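Long-range contacts in AP endonuclease, family 2 (Brucella melitensis biovar Abortus, PDB 3NGF), which probably interconverts hydroxypyruvate and tartronate semialdehyde, as a manganese-binding isomerase of the hyi family built on a TIM barrel: residues I162-L166 with A189-D193; E34-G38 with F261-D266; V95-L99 with Y135-L140. Where two conformers were deposited one is given. Residues are numbered along the deposited sequence.

All three contacts lie in the shell around the eight-stranded parallel barrel, each partly buried, and none touches another: their centres are 26 to 32 Å apart. Contact 3 joins two successive outer helices, 88-104 and 122-140, chiefly through apolar side chains, with one long salt bridge at the exposed side. Contact 1 is more polar: the end of helix 186-192 meets the start of helix 165-175 through a carboxylate, and it lies closest to the manganese site. Contact 2 fixes the C-terminal tail on the loop after helix 25-34 by an aromatic stack, one main-chain hydrogen bond and a weak one from an arginine, and its two segments bracket both other contacts in sequence.

Contact 1 of 3, residues I162-L166 with A189-D193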
loop_
_atom_site.group_PDB
_atom_site.type_symbol
_atom_site.label_atom_id
_atom_site.label_comp_id
_atom_site.label_asym_id
_atom_site.label_seq_id
_atom_site.Cartn_x
_atom_site.Cartn_y
_atom_site.Cartn_z
ATOM N N ILE A 162 10.351 -3.659 8.840
ATOM C CA ILE A 162 10.785 -2.377 8.278
ATOM C C ILE A 162 9.825 -1.258 8.694
ATOM O O ILE A 162 8.609 -1.323 8.451
ATOM C CB ILE A 162 10.963 -2.459 6.720
ATOM C CG1 ILE A 162 11.400 -1.116 6.122
ATOM C CG2 ILE A 162 9.699 -2.970 6.051
ATOM C CD1 ILE A 162 12.711 -0.639 6.606
ATOM N N VAL A 163 10.374 -0.273 9.403
ATOM C CA VAL A 163 9.568 0.823 9.975
ATOM C C VAL A 163 10.181 2.216 9.736
ATOM O O VAL A 163 9.720 3.215 10.328
ATOM C CB VAL A 163 9.304 0.572 11.497
ATOM C CG1 VAL A 163 8.531 -0.726 11.703
ATOM C CG2 VAL A 163 10.594 0.519 12.306
ATOM N N HIS A 164 11.224 2.309 8.898
ATOM C CA HIS A 164 11.838 3.607 8.568
ATOM C C HIS A 164 11.980 3.788 7.066
ATOM O O HIS A 164 12.387 2.848 6.342
ATOM C CB HIS A 164 13.187 3.786 9.266
ATOM C CG HIS A 164 13.076 3.914 10.749
ATOM N ND1 HIS A 164 12.672 5.082 11.356
ATOM C CD2 HIS A 164 13.319 3.033 11.745
ATOM C CE1 HIS A 164 12.648 4.909 12.666
ATOM N NE2 HIS A 164 13.037 3.674 12.929
ATOM N N GLN A 165 11.637 4.986 6.591
ATOM C CA GLN A 165 11.586 5.252 5.131
ATOM C C GLN A 165 12.921 5.185 4.396
ATOM O O GLN A 165 13.025 4.497 3.380
ATOM C CB GLN A 165 10.909 6.605 4.837
ATOM C CG GLN A 165 9.512 6.747 5.371
ATOM C CD GLN A 165 8.518 5.788 4.716
ATOM O OE1 GLN A 165 8.649 5.440 3.531
ATOM N NE2 GLN A 165 7.501 5.392 5.477
ATOM N N LEU A 166 13.931 5.924 4.851
ATOM C CA LEU A 166 15.204 5.932 4.130
ATOM C C LEU A 166 15.922 4.579 4.268
ATOM O O LEU A 166 16.682 4.175 3.378
ATOM C CB LEU A 166 16.093 7.094 4.592
ATOM C CG LEU A 166 15.578 8.506 4.296
ATOM C CD1 LEU A 166 16.618 9.517 4.767
ATOM C CD2 LEU A 166 15.303 8.694 2.825
ATOM N N ALA A 189 5.074 7.369 8.167
ATOM C CA ALA A 189 6.277 8.197 8.024
ATOM C C ALA A 189 6.274 9.290 9.086
ATOM O O ALA A 189 7.314 9.590 9.675
ATOM C CB ALA A 189 6.339 8.821 6.649
ATOM N N GLN A 190 5.104 9.867 9.349
ATOM C CA GLN A 190 5.024 10.910 10.391
ATOM C C GLN A 190 5.263 10.389 11.819
ATOM O O GLN A 190 5.846 11.102 12.658
ATOM C CB GLN A 190 3.680 11.639 10.268
ATOM C CG GLN A 190 3.382 12.698 11.325
ATOM C CD GLN A 190 4.470 13.750 11.456
ATOM O OE1 GLN A 190 5.336 13.908 10.579
ATOM N NE2 GLN A 190 4.432 14.488 12.569
ATOM N N ILE A 191 4.786 9.179 12.108
ATOM C CA ILE A 191 4.929 8.549 13.414
ATOM C C ILE A 191 6.388 8.148 13.676
ATOM O O ILE A 191 6.890 8.354 14.784
ATOM C CB ILE A 191 3.946 7.348 13.593
ATOM C CG1 ILE A 191 2.512 7.864 13.651
ATOM C CG2 ILE A 191 4.247 6.512 14.827
ATOM C CD1 ILE A 191 1.446 6.787 13.472
ATOM N N MET A 192 7.055 7.591 12.663
ATOM C CA MET A 192 8.414 7.043 12.840
ATOM C C MET A 192 9.563 8.003 12.520
ATOM O O MET A 192 10.628 7.941 13.175
ATOM C CB MET A 192 8.571 5.791 11.972
ATOM C CG MET A 192 7.647 4.653 12.356
ATOM S SD MET A 192 7.743 4.204 14.091
ATOM C CE MET A 192 9.492 3.784 14.276
ATOM N N ASP A 193 9.375 8.878 11.534
ATOM C CA ASP A 193 10.475 9.650 10.938
ATOM C C ASP A 193 10.310 11.173 11.024
ATOM O O ASP A 193 11.251 11.890 11.387
ATOM C CB ASP A 193 10.662 9.236 9.465
ATOM C CG ASP A 193 11.235 7.829 9.313
ATOM O OD1 ASP A 193 12.095 7.464 10.119
ATOM O OD2 ASP A 193 10.808 7.065 8.403
#
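Ala189, in the final turn of helix 186-192, sets its CB 3.8 Å from NE2 of Gln165. Three residues on, Met192 reaches across to the loop that leads into helix 165-175: its CG lies 3.2 Å from the carbonyl O of Val163, and its CE packs 4.0 Å from Val163 CG2 and 3.7 Å from CE1 of the His164 ring. Asp193, where the chain leaves helical geometry, still donates its N to Ala189 O (2.9 Å), and its carboxylate divides between two donors. Asp193 OD1 accepts a hydrogen bond from His164 ND1 at 2.7 Å, nearly straight, and Asp193 OD2 one from Gln165 N at 2.9 Å. Because His164 is the N-cap, that amide belongs to the first helical residue and has no partner within its own helix. The side chain of Gln165 comes within about 6 Å of those of the manganese ligands Glu150 and Asp185. The His-carboxylate hydrogen bond itself joins two neighbouring helices in the shell of the TIM barrel.

Contact 2 of 3, residues E34-G38 with F261-D266; sequences EAGFG and FAPYRD
This is a tail-to-loop contact on the outside of the barrel, where the last modelled residues settle on the turn between helix 25-34 and strand 39-41. The CA atoms of Gly36 and Asp266 are nearest, 4.5 Å apart. Helix 25-34 ends in a Schellman motif at Gly36 (phi 94°, psi 16°), where a CB would collide with Arg265 NE. Residues 261-263 have helical phi/psi, with Tyr264 N bonded to Phe261 O at 2.9 Å; Arg265 is extended (-72°/154°) and Asp266 has positive phi (86°). Gly36 O accepts a 2.8 Å hydrogen bond from Asp266 N. Arg265 (chi1 p, chi2 t, chi3 m) lays one face of its guanidinium over Ala35 O and Gly36 N, and its NH2 makes a weak 3.2 Å hydrogen bond to Glu34 O. Alongside these polar links, Phe37 (chi1 m, chi2 -85°) and Phe261 (chi1 t, chi2 57°) form an offset stack, centroids 4.0 Å apart and planes at 6°. Ala35 O lies 3.5 Å from Phe261 CE2 and Gly36 O 3.5 Å from Phe261 CZ. Both rings touch Phe12 of strand 11-15, so the tail closes over the first beta-alpha unit of the TIM barrel.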
loop_
_atom_site.group_PDB
_atom_site.type_symbol
_atom_site.label_atom_id
_atom_site.label_comp_id
_atom_site.label_asym_id
_atom_site.label_seq_id
_atom_site.Cartn_x
_atom_site.Cartn_y
_atom_site.Cartn_z
ATOM N N GLU A 34 -19.665 6.031 -6.668
ATOM C CA GLU A 34 -20.728 7.052 -6.491
ATOM C C GLU A 34 -20.224 8.252 -5.677
ATOM O O GLU A 34 -20.735 9.362 -5.844
ATOM C CB GLU A 34 -21.978 6.441 -5.848
ATOM C CG GLU A 34 -22.768 5.508 -6.797
ATOM C CD GLU A 34 -23.970 4.846 -6.135
ATOM O OE1 GLU A 34 -24.204 5.111 -4.931
ATOM O OE2 GLU A 34 -24.689 4.073 -6.824
ATOM N N ALA A 35 -19.202 8.033 -4.840
ATOM C CA ALA A 35 -18.592 9.103 -4.035
ATOM C C ALA A 35 -17.571 9.867 -4.884
ATOM O O ALA A 35 -17.040 10.857 -4.443
ATOM C CB ALA A 35 -17.930 8.523 -2.746
ATOM N N GLY A 36 -17.321 9.397 -6.110
ATOM C CA GLY A 36 -16.446 10.074 -7.054
ATOM C C GLY A 36 -15.002 9.624 -7.071
ATOM O O GLY A 36 -14.142 10.334 -7.600
ATOM N N PHE A 37 -14.708 8.456 -6.493
ATOM C CA PHE A 37 -13.361 7.874 -6.640
ATOM C C PHE A 37 -13.264 7.175 -7.998
ATOM O O PHE A 37 -14.198 6.493 -8.410
ATOM C CB PHE A 37 -13.065 6.882 -5.517
ATOM C CG PHE A 37 -12.874 7.540 -4.173
ATOM C CD1 PHE A 37 -11.631 8.045 -3.782
ATOM C CD2 PHE A 37 -13.939 7.666 -3.310
ATOM C CE1 PHE A 37 -11.470 8.666 -2.551
ATOM C CE2 PHE A 37 -13.783 8.292 -2.067
ATOM C CZ PHE A 37 -12.547 8.789 -1.697
ATOM N N GLY A 38 -12.135 7.358 -8.674
ATOM C CA GLY A 38 -11.836 6.656 -9.931
ATOM C C GLY A 38 -10.945 5.447 -9.715
ATOM O O GLY A 38 -10.769 4.625 -10.627
ATOM N N PHE A 261 -12.513 15.626 0.353
ATOM C CA PHE A 261 -12.337 15.070 -0.995
ATOM C C PHE A 261 -13.111 15.859 -2.063
ATOM O O PHE A 261 -12.864 15.681 -3.255
ATOM C CB PHE A 261 -12.784 13.610 -0.961
ATOM C CG PHE A 261 -12.669 12.876 -2.276
ATOM C CD1 PHE A 261 -11.458 12.795 -2.944
ATOM C CD2 PHE A 261 -13.775 12.219 -2.810
ATOM C CE1 PHE A 261 -11.346 12.088 -4.147
ATOM C CE2 PHE A 261 -13.676 11.500 -4.027
ATOM C CZ PHE A 261 -12.468 11.446 -4.698
ATOM N N ALA A 262 -14.052 16.711 -1.642
ATOM C CA ALA A 262 -14.919 17.460 -2.585
ATOM C C ALA A 262 -14.181 18.137 -3.756
ATOM O O ALA A 262 -14.614 18.010 -4.890
ATOM C CB ALA A 262 -15.797 18.476 -1.836
ATOM N N PRO A 263 -13.065 18.837 -3.492
ATOM C CA PRO A 263 -12.295 19.471 -4.573
ATOM C C PRO A 263 -11.687 18.519 -5.609
ATOM O O PRO A 263 -11.304 18.960 -6.691
ATOM C CB PRO A 263 -11.150 20.163 -3.820
ATOM C CG PRO A 263 -11.679 20.383 -2.440
ATOM C CD PRO A 263 -12.544 19.200 -2.163
ATOM N N TYR A 264 -11.578 17.236 -5.269
ATOM C CA TYR A 264 -10.813 16.284 -6.064
ATOM C C TYR A 264 -11.667 15.237 -6.763
ATOM O O TYR A 264 -11.137 14.459 -7.560
ATOM C CB TYR A 264 -9.809 15.571 -5.154
ATOM C CG TYR A 264 -8.910 16.527 -4.428
ATOM C CD1 TYR A 264 -7.905 17.203 -5.111
ATOM C CD2 TYR A 264 -9.074 16.785 -3.069
ATOM C CE1 TYR A 264 -7.082 18.091 -4.466
ATOM C CE2 TYR A 264 -8.251 17.683 -2.409
ATOM C CZ TYR A 264 -7.264 18.330 -3.120
ATOM O OH TYR A 264 -6.435 19.200 -2.495
ATOM N N ARG A 265 -12.966 15.201 -6.466
ATOM C CA ARG A 265 -13.796 14.067 -6.870
ATOM C C ARG A 265 -14.089 14.018 -8.374
ATOM O O ARG A 265 -14.098 15.047 -9.053
ATOM C CB ARG A 265 -15.082 13.972 -6.033
ATOM C CG ARG A 265 -16.007 15.172 -6.066
ATOM C CD ARG A 265 -17.308 14.842 -5.367
ATOM N NE ARG A 265 -18.079 13.871 -6.145
ATOM C CZ ARG A 265 -19.183 13.251 -5.727
ATOM N NH1 ARG A 265 -19.674 13.478 -4.506
ATOM N NH2 ARG A 265 -19.795 12.388 -6.534
ATOM N N ASP A 266 -14.343 12.795 -8.849
ATOM C CA ASP A 266 -14.413 12.410 -10.276
ATOM C C ASP A 266 -13.020 12.069 -10.814
ATOM O O ASP A 266 -12.588 10.894 -10.744
ATOM C CB ASP A 266 -15.111 13.457 -11.155
ATOM C CG ASP A 266 -16.565 13.691 -10.748
ATOM O OD1 ASP A 266 -17.017 13.122 -9.721
ATOM O OD2 ASP A 266 -17.273 14.454 -11.461
#

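Contact 3 of 3, residues V95-L99 with Y135-L140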
loop_
_atom_site.group_PDB
_atom_site.type_symbol
_atom_site.label_atom_id
_atom_site.label_comp_id
_atom_site.label_asym_id
_atom_site.label_seq_id
_atom_site.Cartn_x
_atom_site.Cartn_y
_atom_site.Cartn_z
ATOM N N VAL A 95 3.645 -15.356 -4.866
ATOM C CA VAL A 95 3.789 -14.428 -5.975
ATOM C C VAL A 95 2.926 -14.827 -7.166
ATOM O O VAL A 95 2.329 -13.956 -7.803
ATOM C CB VAL A 95 5.262 -14.256 -6.412
ATOM C CG1 VAL A 95 5.367 -13.367 -7.711
ATOM C CG2 VAL A 95 6.047 -13.644 -5.283
ATOM N N ASP A 96 2.874 -16.127 -7.461
ATOM C CA ASP A 96 2.033 -16.653 -8.543
ATOM C C ASP A 96 0.567 -16.292 -8.329
ATOM O O ASP A 96 -0.122 -15.865 -9.260
ATOM C CB ASP A 96 2.168 -18.179 -8.653
ATOM C CG ASP A 96 3.529 -18.616 -9.173
ATOM O OD1 ASP A 96 4.101 -17.907 -10.016
ATOM O OD2 ASP A 96 4.032 -19.679 -8.742
ATOM N N ILE A 97 0.111 -16.471 -7.094
ATOM C CA ILE A 97 -1.254 -16.212 -6.701
ATOM C C ILE A 97 -1.552 -14.722 -6.842
ATOM O O ILE A 97 -2.547 -14.343 -7.458
ATOM C CB ILE A 97 -1.512 -16.658 -5.239
ATOM C CG1 ILE A 97 -1.412 -18.188 -5.104
ATOM C CG2 ILE A 97 -2.907 -16.210 -4.772
ATOM C CD1 ILE A 97 -1.580 -18.681 -3.660
ATOM N N ALA A 98 -0.661 -13.882 -6.302
ATOM C CA ALA A 98 -0.791 -12.418 -6.461
ATOM C C ALA A 98 -0.818 -11.964 -7.938
ATOM O O ALA A 98 -1.631 -11.117 -8.306
ATOM C CB ALA A 98 0.335 -11.709 -5.704
ATOM N N LEU A 99 0.041 -12.560 -8.761
ATOM C CA LEU A 99 0.135 -12.267 -10.204
ATOM C C LEU A 99 -1.169 -12.615 -10.917
ATOM O O LEU A 99 -1.653 -11.806 -11.727
ATOM C CB LEU A 99 1.346 -12.979 -10.850
ATOM C CG LEU A 99 1.630 -12.756 -12.343
ATOM C CD1 LEU A 99 1.725 -11.262 -12.685
ATOM C CD2 LEU A 99 2.905 -13.514 -12.804
ATOM N N TYR A 135 13.203 -12.073 -6.703
ATOM C CA TYR A 135 12.362 -13.080 -7.366
ATOM C C TYR A 135 11.056 -12.421 -7.812
ATOM O O TYR A 135 10.638 -12.554 -8.956
ATOM C CB TYR A 135 12.045 -14.265 -6.459
ATOM C CG TYR A 135 11.105 -15.262 -7.108
ATOM C CD1 TYR A 135 11.599 -16.292 -7.928
ATOM C CD2 TYR A 135 9.730 -15.166 -6.933
ATOM C CE1 TYR A 135 10.743 -17.187 -8.532
ATOM C CE2 TYR A 135 8.878 -16.046 -7.532
ATOM C CZ TYR A 135 9.378 -17.056 -8.343
ATOM O OH TYR A 135 8.495 -17.924 -8.938
ATOM N N ALA A 136 10.422 -11.674 -6.915
ATOM C CA ALA A 136 9.150 -11.046 -7.251
ATOM C C ALA A 136 9.323 -10.060 -8.416
ATOM O O ALA A 136 8.496 -10.003 -9.317
ATOM C CB ALA A 136 8.575 -10.322 -6.006
ATOM N N ALA A 137 10.393 -9.268 -8.359
ATOM C CA ALA A 137 10.687 -8.276 -9.388
ATOM C C ALA A 137 10.820 -8.980 -10.710
ATOM O O ALA A 137 10.280 -8.536 -11.701
ATOM C CB ALA A 137 11.978 -7.491 -9.049
ATOM N N ASP A 138 11.533 -10.102 -10.714
ATOM C CA ASP A 138 11.825 -10.807 -11.974
ATOM C C ASP A 138 10.581 -11.432 -12.591
ATOM O O ASP A 138 10.446 -11.493 -13.833
ATOM C CB ASP A 138 12.901 -11.861 -11.737
ATOM C CG ASP A 138 14.298 -11.265 -11.471
ATOM O OD1 ASP A 138 14.551 -10.066 -11.721
ATOM O OD2 ASP A 138 15.162 -12.044 -11.024
ATOM N N LYS A 139 9.696 -11.927 -11.731
ATOM C CA LYS A 139 8.447 -12.561 -12.167
ATOM C C LYS A 139 7.449 -11.521 -12.637
ATOM O O LYS A 139 6.679 -11.778 -13.566
ATOM C CB LYS A 139 7.839 -13.380 -11.025
ATOM C CG LYS A 139 8.483 -14.750 -10.849
ATOM C CD LYS A 139 8.126 -15.707 -12.016
ATOM C CE LYS A 139 6.586 -15.969 -12.080
ATOM N NZ LYS A 139 6.106 -16.838 -13.204
ATOM N N LEU A 140 7.466 -10.346 -12.003
ATOM C CA LEU A 140 6.500 -9.283 -12.316
ATOM C C LEU A 140 6.904 -8.365 -13.495
ATOM O O LEU A 140 6.031 -7.766 -14.131
ATOM C CB LEU A 140 6.223 -8.450 -11.074
ATOM C CG LEU A 140 5.620 -9.234 -9.879
ATOM C CD1 LEU A 140 5.379 -8.290 -8.661
ATOM C CD2 LEU A 140 4.400 -10.035 -10.229
#
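Helices 88-104 and 122-140 run side by side in the same general direction, their local axes 10.8 Å apart at closest approach and crossing at -38°. Val95 is the main bump. It fits as a knob into a hole formed by Tyr135, Ala136, Lys139 and Leu140. Val95 CG2 meets Ala136 CB at 4.2 Å, Val95 CG1 lies 4.1 Å from Lys139 CB and 4.3 Å from Leu140 CD2, and Val95 CB rests against the ring edge of Tyr135, 4.2 Å from its CE2. Where the small Ala136 faces Val95 the backbones come nearest, with the CA atoms 6.5 Å apart. One turn further along, Leu99 packs against Leu140 and the backbone of Lys139, its CD1 3.8 Å from Leu140 CD2 and its CD2 4.2 Å from Lys139 O. On the exposed flank, in the conformer given, Asp96 OD1 lies 3.8 Å from Lys139 CE and makes a long salt bridge, 3.9 Å, to Lys139 NZ. With one loose ion pair and no hydrogen bonds between the segments, the fit of apolar side chains evidently provides most of the adhesion.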